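Local coordinates for protein beta-fructofuranosidase (PDB 2OXB) that hydrolyses sucrose and 1-kestose, and less readily neokestose and levan, as a secreted cell-wall invertase of glycoside hydrolase family 32, at residues S185-W198 with K251-D263. The protein carries 1 engineered substitution. Sequence-based numbering, arbitrary orientation.
Sequences SPEPLHYDDGSGMW and KDKFVPDNGFKMD
Two neighbouring blades of the family 32 beta-propeller meet where Leu189 and His190, on the outer strand 182-192 of one three-stranded sheet, face Lys253 and Phe254 on the outer strand 253-256 of the next. The backbones are joined by a hydrogen bond from Phe254 N to Leu189 O (2.7 Å). Leu189 lays CD2 against Phe254 CB, while the ring of Phe254 leads away from strand 182-192 and meets the ring of Phe203, in its own sheet, at nearly a right angle. With CG anti to the backbone N (chi1 -166°), His190 directs its imidazole between the strand and the loop after it. There, the ammonium of Lys253 comes in at the ring edge, close to the ring plane, and NZ donates to His190 ND1 (3.0 Å). The same NZ also reaches Phe254 O at 2.9 Å, so two acceptors hold the bent end of the lysine.

Further along, Asp192 receives the backbone of the 257-263 loop: Met262 N donates to OD2 (2.6 Å) from above the carboxylate plane. Lys261, bent in mid-chain, runs past this carboxylate in the opposite direction, and its NZ forms a long salt bridge to Asp192 OD2 (3.8 Å), which would partly offset the charge of this carboxylate, close to the like-charged Asp263. Met262 runs at about a right angle to Trp198, and its sulfur approaches the six-membered ring of the indole obliquely, with SD 3.4 Å from Trp198 CH2, in a Met-aromatic contact; Leu230 and Ile232 of strand 226-234 also pack on Met262. Just beyond Trp198 comes the substrate-binding position Gln199, an engineered residue here. Edge strand and loop thus close a blade-to-blade seam of the five-bladed propeller typical of family 32 invertases.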
ATOM      1  N   SER A 185       1.187  28.449  -6.268  1.00 46.30           N
ATOM      2  CA  SER A 185       2.229  28.780  -5.311  1.00 44.61           C
ATOM      3  C   SER A 185       3.616  28.668  -5.964  1.00 44.64           C
ATOM      4  O   SER A 185       3.962  27.624  -6.527  1.00 44.48           O
ATOM      5  CB  SER A 185       2.123  27.838  -4.112  1.00 43.80           C
ATOM      6  OG  SER A 185       2.616  28.440  -2.926  1.00 43.26           O
ATOM      7  N   PRO A 186       4.427  29.752  -5.890  1.00 44.49           N
ATOM      8  CA  PRO A 186       5.785  29.862  -6.448  1.00 43.53           C
ATOM      9  C   PRO A 186       6.874  28.982  -5.815  1.00 42.55           C
ATOM     10  O   PRO A 186       8.062  29.200  -6.053  1.00 42.71           O
ATOM     11  CB  PRO A 186       6.090  31.350  -6.296  1.00 43.33           C
ATOM     12  CG  PRO A 186       5.384  31.686  -5.022  1.00 43.56           C
ATOM     13  CD  PRO A 186       4.053  31.011  -5.213  1.00 43.54           C
ATOM     14  N   GLU A 187       6.474  27.996  -5.015  1.00 41.82           N
ATOM     15  CA  GLU A 187       7.418  27.076  -4.366  1.00 41.26           C
ATOM     16  C   GLU A 187       6.747  25.739  -3.976  1.00 39.53           C
ATOM     17  O   GLU A 187       5.742  25.722  -3.265  1.00 40.49           O
ATOM     18  CB  GLU A 187       8.046  27.741  -3.117  1.00 42.79           C
ATOM     19  CG  GLU A 187       8.892  26.791  -2.229  1.00 42.71           C
ATOM     20  CD  GLU A 187       9.476  27.452  -0.968  1.00 43.47           C
ATOM     21  OE1 GLU A 187       8.724  28.129  -0.222  1.00 42.20           O
ATOM     22  OE2 GLU A 187      10.693  27.268  -0.711  1.00 42.14           O
ATOM     23  N   PRO A 188       7.302  24.602  -4.435  1.00 37.98           N
ATOM     24  CA  PRO A 188       6.736  23.284  -4.117  1.00 36.84           C
ATOM     25  C   PRO A 188       6.841  22.970  -2.634  1.00 35.52           C
ATOM     26  O   PRO A 188       7.789  23.382  -1.976  1.00 36.63           O
ATOM     27  CB  PRO A 188       7.587  22.342  -4.957  1.00 36.89           C
ATOM     28  CG  PRO A 188       8.925  23.020  -4.935  1.00 36.90           C
ATOM     29  CD  PRO A 188       8.557  24.459  -5.199  1.00 36.88           C
ATOM     30  N   LEU A 189       5.877  22.236  -2.102  1.00 34.18           N
ATOM     31  CA  LEU A 189       5.941  21.903  -0.694  1.00 33.30           C
ATOM     32  C   LEU A 189       7.326  21.334  -0.430  1.00 32.83           C
ATOM     33  O   LEU A 189       7.954  21.635   0.588  1.00 35.04           O
ATOM     34  CB  LEU A 189       4.886  20.866  -0.338  1.00 32.39           C
ATOM     35  CG  LEU A 189       4.863  20.521   1.145  1.00 31.24           C
ATOM     36  CD1 LEU A 189       3.781  21.323   1.862  1.00 32.40           C
ATOM     37  CD2 LEU A 189       4.613  19.051   1.287  1.00 32.43           C
ATOM     38  N   HIS A 190       7.788  20.503  -1.361  1.00 31.73           N
ATOM     39  CA  HIS A 190       9.110  19.884  -1.277  1.00 31.05           C
ATOM     40  C   HIS A 190       9.537  19.436  -2.673  1.00 30.72           C
ATOM     41  O   HIS A 190       8.863  19.737  -3.652  1.00 29.78           O
ATOM     42  CB  HIS A 190       9.095  18.679  -0.326  1.00 30.33           C
ATOM     43  CG  HIS A 190      10.463  18.211   0.069  1.00 30.46           C
ATOM     44  ND1 HIS A 190      11.308  18.963   0.859  1.00 28.69           N
ATOM     45  CD2 HIS A 190      11.160  17.106  -0.280  1.00 28.77           C
ATOM     46  CE1 HIS A 190      12.469  18.343   0.970  1.00 28.80           C
ATOM     47  NE2 HIS A 190      12.407  17.215   0.287  1.00 27.63           N
ATOM     48  N   TYR A 191      10.657  18.725  -2.756  1.00 31.34           N
ATOM     49  CA  TYR A 191      11.178  18.230  -4.024  1.00 32.25           C
ATOM     50  C   TYR A 191      12.454  17.447  -3.725  1.00 32.99           C
ATOM     51  O   TYR A 191      12.998  17.533  -2.627  1.00 34.92           O
ATOM     52  CB  TYR A 191      11.496  19.402  -4.966  1.00 33.10           C
ATOM     53  CG  TYR A 191      12.690  20.239  -4.537  1.00 36.67           C
ATOM     54  CD1 TYR A 191      13.996  19.852  -4.857  1.00 37.22           C
ATOM     55  CD2 TYR A 191      12.519  21.383  -3.752  1.00 38.25           C
ATOM     56  CE1 TYR A 191      15.098  20.580  -4.398  1.00 39.03           C
ATOM     57  CE2 TYR A 191      13.614  22.111  -3.292  1.00 38.79           C
ATOM     58  CZ  TYR A 191      14.896  21.704  -3.616  1.00 39.22           C
ATOM     59  OH  TYR A 191      15.974  22.415  -3.144  1.00 41.78           O
ATOM     60  N   ASP A 192      12.927  16.691  -4.706  1.00 32.80           N
ATOM     61  CA  ASP A 192      14.145  15.904  -4.559  1.00 33.10           C
ATOM     62  C   ASP A 192      14.811  15.763  -5.935  1.00 33.28           C
ATOM     63  O   ASP A 192      14.129  15.518  -6.927  1.00 33.33           O
ATOM     64  CB  ASP A 192      13.812  14.518  -3.976  1.00 33.17           C
ATOM     65  CG  ASP A 192      13.619  14.534  -2.457  1.00 32.30           C
ATOM     66  OD1 ASP A 192      12.680  15.180  -1.962  1.00 29.97           O
ATOM     67  OD2 ASP A 192      14.421  13.887  -1.757  1.00 33.31           O
ATOM     68  N   ASP A 193      16.129  15.944  -6.000  1.00 34.35           N
ATOM     69  CA  ASP A 193      16.853  15.823  -7.273  1.00 35.13           C
ATOM     70  C   ASP A 193      17.329  14.396  -7.495  1.00 35.08           C
ATOM     71  O   ASP A 193      17.732  13.714  -6.555  1.00 35.36           O
ATOM     72  CB  ASP A 193      18.053  16.784  -7.315  1.00 36.53           C
ATOM     73  CG  ASP A 193      17.801  18.005  -8.194  1.00 35.98           C
ATOM     74  OD1 ASP A 193      18.299  19.098  -7.852  1.00 35.52           O
ATOM     75  OD2 ASP A 193      17.110  17.866  -9.225  1.00 36.36           O
ATOM     76  N   GLY A 194      17.285  13.954  -8.749  1.00 36.22           N
ATOM     77  CA  GLY A 194      17.688  12.602  -9.079  1.00 36.15           C
ATOM     78  C   GLY A 194      16.443  11.816  -9.438  1.00 37.14           C
ATOM     79  O   GLY A 194      16.264  11.436 -10.589  1.00 38.39           O
ATOM     80  N   SER A 195      15.579  11.582  -8.454  1.00 37.11           N
ATOM     81  CA  SER A 195      14.338  10.849  -8.667  1.00 38.74           C
ATOM     82  C   SER A 195      13.510  11.508  -9.759  1.00 39.33           C
ATOM     83  O   SER A 195      13.364  12.730  -9.792  1.00 40.08           O
ATOM     84  CB  SER A 195      13.521  10.813  -7.381  1.00 39.58           C
ATOM     85  OG  SER A 195      13.178  12.124  -6.972  1.00 36.92           O
ATOM     86  N   GLY A 196      12.957  10.701 -10.652  1.00 39.31           N
ATOM     87  CA  GLY A 196      12.167  11.267 -11.725  1.00 38.08           C
ATOM     88  C   GLY A 196      10.904  11.941 -11.231  1.00 37.06           C
ATOM     89  O   GLY A 196      10.867  12.559 -10.160  1.00 37.55           O
ATOM     90  N   MET A 197       9.868  11.814 -12.051  1.00 35.35           N
ATOM     91  CA  MET A 197       8.543  12.357 -11.785  1.00 33.62           C
ATOM     92  C   MET A 197       8.037  11.927 -10.415  1.00 33.22           C
ATOM     93  O   MET A 197       8.420  10.878  -9.897  1.00 33.51           O
ATOM     94  CB  MET A 197       7.570  11.846 -12.851  1.00 33.50           C
ATOM     95  CG  MET A 197       6.110  12.159 -12.603  1.00 33.38           C
ATOM     96  SD  MET A 197       5.666  13.805 -13.098  1.00 33.77           S
ATOM     97  CE  MET A 197       3.926  13.848 -12.731  1.00 32.29           C
ATOM     98  N   TRP A 198       7.177  12.752  -9.833  1.00 31.70           N
ATOM     99  CA  TRP A 198       6.575  12.449  -8.546  1.00 30.28           C
ATOM    100  C   TRP A 198       5.107  12.185  -8.806  1.00 31.14           C
ATOM    101  O   TRP A 198       4.395  13.067  -9.291  1.00 31.46           O
ATOM    102  CB  TRP A 198       6.686  13.629  -7.602  1.00 28.49           C
ATOM    103  CG  TRP A 198       7.918  13.642  -6.769  1.00 24.71           C
ATOM    104  CD1 TRP A 198       9.124  13.077  -7.066  1.00 23.53           C
ATOM    105  CD2 TRP A 198       8.096  14.358  -5.547  1.00 21.42           C
ATOM    106  NE1 TRP A 198      10.046  13.411  -6.099  1.00 23.35           N
ATOM    107  CE2 TRP A 198       9.439  14.196  -5.155  1.00 21.03           C
ATOM    108  CE3 TRP A 198       7.248  15.131  -4.745  1.00 19.93           C
ATOM    109  CZ2 TRP A 198       9.958  14.775  -3.998  1.00 20.53           C
ATOM    110  CZ3 TRP A 198       7.764  15.713  -3.591  1.00 20.45           C
ATOM    111  CH2 TRP A 198       9.108  15.528  -3.230  1.00 19.08           C
ATOM    112  N   LYS A 251       6.670  29.193   5.010  1.00 53.45           N
ATOM    113  CA  LYS A 251       7.130  28.934   3.645  1.00 53.06           C
ATOM    114  C   LYS A 251       6.360  27.801   2.959  1.00 52.67           C
ATOM    115  O   LYS A 251       6.730  27.360   1.867  1.00 51.88           O
ATOM    116  CB  LYS A 251       8.631  28.623   3.648  1.00 53.72           C
ATOM    117  CG  LYS A 251       9.509  29.840   3.933  1.00 54.40           C
ATOM    118  CD  LYS A 251      10.875  29.433   4.465  1.00 54.10           C
ATOM    119  CE  LYS A 251      11.783  30.640   4.640  1.00 55.13           C
ATOM    120  NZ  LYS A 251      11.147  31.728   5.434  1.00 55.27           N
ATOM    121  N   ASP A 252       5.293  27.339   3.609  1.00 52.24           N
ATOM    122  CA  ASP A 252       4.447  26.281   3.078  1.00 51.55           C
ATOM    123  C   ASP A 252       5.299  25.126   2.556  1.00 50.59           C
ATOM    124  O   ASP A 252       4.968  24.479   1.553  1.00 49.19           O
ATOM    125  CB  ASP A 252       3.577  26.841   1.946  1.00 54.05           C
ATOM    126  CG  ASP A 252       3.225  28.319   2.146  1.00 56.77           C
ATOM    127  OD1 ASP A 252       2.916  28.721   3.293  1.00 58.73           O
ATOM    128  OD2 ASP A 252       3.251  29.081   1.153  1.00 56.24           O
ATOM    129  N   LYS A 253       6.403  24.869   3.244  1.00 48.95           N
ATOM    130  CA  LYS A 253       7.303  23.811   2.826  1.00 47.21           C
ATOM    131  C   LYS A 253       7.292  22.643   3.782  1.00 45.65           C
ATOM    132  O   LYS A 253       6.963  22.783   4.958  1.00 45.09           O
ATOM    133  CB  LYS A 253       8.733  24.345   2.703  1.00 46.49           C
ATOM    134  CG  LYS A 253       9.731  23.308   2.204  1.00 45.72           C
ATOM    135  CD  LYS A 253      11.145  23.869   2.133  1.00 45.63           C
ATOM    136  CE  LYS A 253      12.104  22.859   1.514  1.00 45.82           C
ATOM    137  NZ  LYS A 253      12.093  21.552   2.242  1.00 46.03           N
ATOM    138  N   PHE A 254       7.639  21.480   3.261  1.00 44.41           N
ATOM    139  CA  PHE A 254       7.702  20.310   4.096  1.00 44.15           C
ATOM    140  C   PHE A 254       9.152  20.077   4.481  1.00 44.77           C
ATOM    141  O   PHE A 254      10.038  20.045   3.622  1.00 45.50           O
ATOM    142  CB  PHE A 254       7.162  19.084   3.373  1.00 42.88           C
ATOM    143  CG  PHE A 254       7.202  17.844   4.209  1.00 43.04           C
ATOM    144  CD1 PHE A 254       6.536  17.797   5.436  1.00 43.65           C
ATOM    145  CD2 PHE A 254       7.937  16.741   3.800  1.00 43.38           C
ATOM    146  CE1 PHE A 254       6.604  16.673   6.252  1.00 42.75           C
ATOM    147  CE2 PHE A 254       8.012  15.608   4.606  1.00 45.21           C
ATOM    148  CZ  PHE A 254       7.341  15.576   5.842  1.00 44.18           C
ATOM    149  N   VAL A 255       9.388  19.919   5.778  1.00 45.59           N
ATOM    150  CA  VAL A 255      10.729  19.682   6.291  1.00 46.88           C
ATOM    151  C   VAL A 255      10.840  18.288   6.918  1.00 46.96           C
ATOM    152  O   VAL A 255      10.387  18.068   8.040  1.00 47.77           O
ATOM    153  CB  VAL A 255      11.106  20.732   7.365  1.00 47.24           C
ATOM    154  CG1 VAL A 255      12.580  20.623   7.695  1.00 46.56           C
ATOM    155  CG2 VAL A 255      10.764  22.133   6.881  1.00 47.71           C
ATOM    156  N   PRO A 256      11.440  17.328   6.199  1.00 47.25           N
ATOM    157  CA  PRO A 256      11.586  15.971   6.737  1.00 46.47           C
ATOM    158  C   PRO A 256      12.472  15.916   7.984  1.00 46.20           C
ATOM    159  O   PRO A 256      13.278  16.816   8.228  1.00 46.02           O
ATOM    160  CB  PRO A 256      12.188  15.199   5.564  1.00 47.91           C
ATOM    161  CG  PRO A 256      12.962  16.247   4.821  1.00 48.08           C
ATOM    162  CD  PRO A 256      12.001  17.418   4.839  1.00 47.27           C
ATOM    163  N   ASP A 257      12.329  14.850   8.762  1.00 45.80           N
ATOM    164  CA  ASP A 257      13.122  14.706   9.968  1.00 44.81           C
ATOM    165  C   ASP A 257      14.594  14.462   9.706  1.00 46.45           C
ATOM    166  O   ASP A 257      14.986  13.899   8.679  1.00 43.90           O
ATOM    167  CB  ASP A 257      12.573  13.589  10.861  1.00 41.64           C
ATOM    168  CG  ASP A 257      11.399  14.037  11.688  1.00 39.53           C
ATOM    169  OD1 ASP A 257      11.550  15.005  12.454  1.00 36.90           O
ATOM    170  OD2 ASP A 257      10.321  13.426  11.575  1.00 40.34           O
ATOM    171  N   ASN A 258      15.386  14.910  10.675  1.00 49.44           N
ATOM    172  CA  ASN A 258      16.836  14.804  10.691  1.00 54.09           C
ATOM    173  C   ASN A 258      17.515  14.019   9.568  1.00 56.51           C
ATOM    174  O   ASN A 258      17.763  12.818   9.685  1.00 56.10           O
ATOM    175  CB  ASN A 258      17.281  14.260  12.052  1.00 55.94           C
ATOM    176  CG  ASN A 258      16.489  13.028  12.490  1.00 56.77           C
ATOM    177  OD1 ASN A 258      16.705  12.499  13.584  1.00 56.38           O
ATOM    178  ND2 ASN A 258      15.573  12.571  11.641  1.00 57.06           N
ATOM    179  N   GLY A 259      17.832  14.726   8.487  1.00 59.98           N
ATOM    180  CA  GLY A 259      18.499  14.116   7.350  1.00 62.99           C
ATOM    181  C   GLY A 259      17.772  12.964   6.677  1.00 65.03           C
ATOM    182  O   GLY A 259      18.193  11.811   6.795  1.00 65.21           O
ATOM    183  N   PHE A 260      16.689  13.269   5.967  1.00 65.95           N
ATOM    184  CA  PHE A 260      15.933  12.246   5.256  1.00 68.07           C
ATOM    185  C   PHE A 260      15.233  12.789   4.003  1.00 68.86           C
ATOM    186  O   PHE A 260      14.224  13.497   4.097  1.00 68.89           O
ATOM    187  CB  PHE A 260      14.909  11.579   6.190  1.00 68.82           C
ATOM    188  CG  PHE A 260      15.451  10.379   6.940  1.00 70.23           C
ATOM    189  CD1 PHE A 260      15.944   9.271   6.250  1.00 70.05           C
ATOM    190  CD2 PHE A 260      15.469  10.355   8.334  1.00 71.20           C
ATOM    191  CE1 PHE A 260      16.446   8.155   6.939  1.00 69.99           C
ATOM    192  CE2 PHE A 260      15.969   9.241   9.029  1.00 71.05           C
ATOM    193  CZ  PHE A 260      16.459   8.142   8.328  1.00 69.88           C
ATOM    194  N   LYS A 261      15.788  12.455   2.835  1.00 69.08           N
ATOM    195  CA  LYS A 261      15.234  12.875   1.543  1.00 69.27           C
ATOM    196  C   LYS A 261      14.095  11.937   1.149  1.00 69.09           C
ATOM    197  O   LYS A 261      13.820  10.962   1.847  1.00 68.95           O
ATOM    198  CB  LYS A 261      16.318  12.839   0.454  1.00 69.28           C
ATOM    199  CG  LYS A 261      17.445  13.846   0.632  1.00 69.02           C
ATOM    200  CD  LYS A 261      17.006  15.281   0.334  1.00 68.95           C
ATOM    201  CE  LYS A 261      16.901  15.553  -1.163  1.00 67.63           C
ATOM    202  NZ  LYS A 261      16.593  16.985  -1.447  1.00 66.76           N
ATOM    203  N   MET A 262      13.435  12.221   0.033  1.00 68.74           N
ATOM    204  CA  MET A 262      12.339  11.370  -0.410  1.00 69.10           C
ATOM    205  C   MET A 262      12.788  10.177  -1.269  1.00 69.07           C
ATOM    206  O   MET A 262      11.970   9.343  -1.658  1.00 68.74           O
ATOM    207  CB  MET A 262      11.303  12.209  -1.157  1.00 69.32           C
ATOM    208  CG  MET A 262      10.595  13.215  -0.262  1.00 69.97           C
ATOM    209  SD  MET A 262       8.841  13.348  -0.681  1.00 70.74           S
ATOM    210  CE  MET A 262       8.360  11.590  -0.590  1.00 71.06           C
ATOM    211  N   ASP A 263      14.090  10.098  -1.542  1.00 68.90           N
ATOM    212  CA  ASP A 263      14.677   9.015  -2.333  1.00 67.73           C
ATOM    213  C   ASP A 263      16.162   8.857  -2.023  1.00 66.68           C
ATOM    214  O   ASP A 263      16.947   9.790  -2.206  1.00 66.90           O
ATOM    215  CB  ASP A 263      14.504   9.281  -3.827  1.00 69.15           C
ATOM    216  CG  ASP A 263      14.778  10.722  -4.196  1.00 70.46           C
ATOM    217  OD1 ASP A 263      13.905  11.574  -3.909  1.00 70.72           O
ATOM    218  OD2 ASP A 263      15.862  11.005  -4.760  1.00 70.36           O
TER
HETATM  219  O   HOH W   1      12.604  14.793   1.467  1.00 48.20           O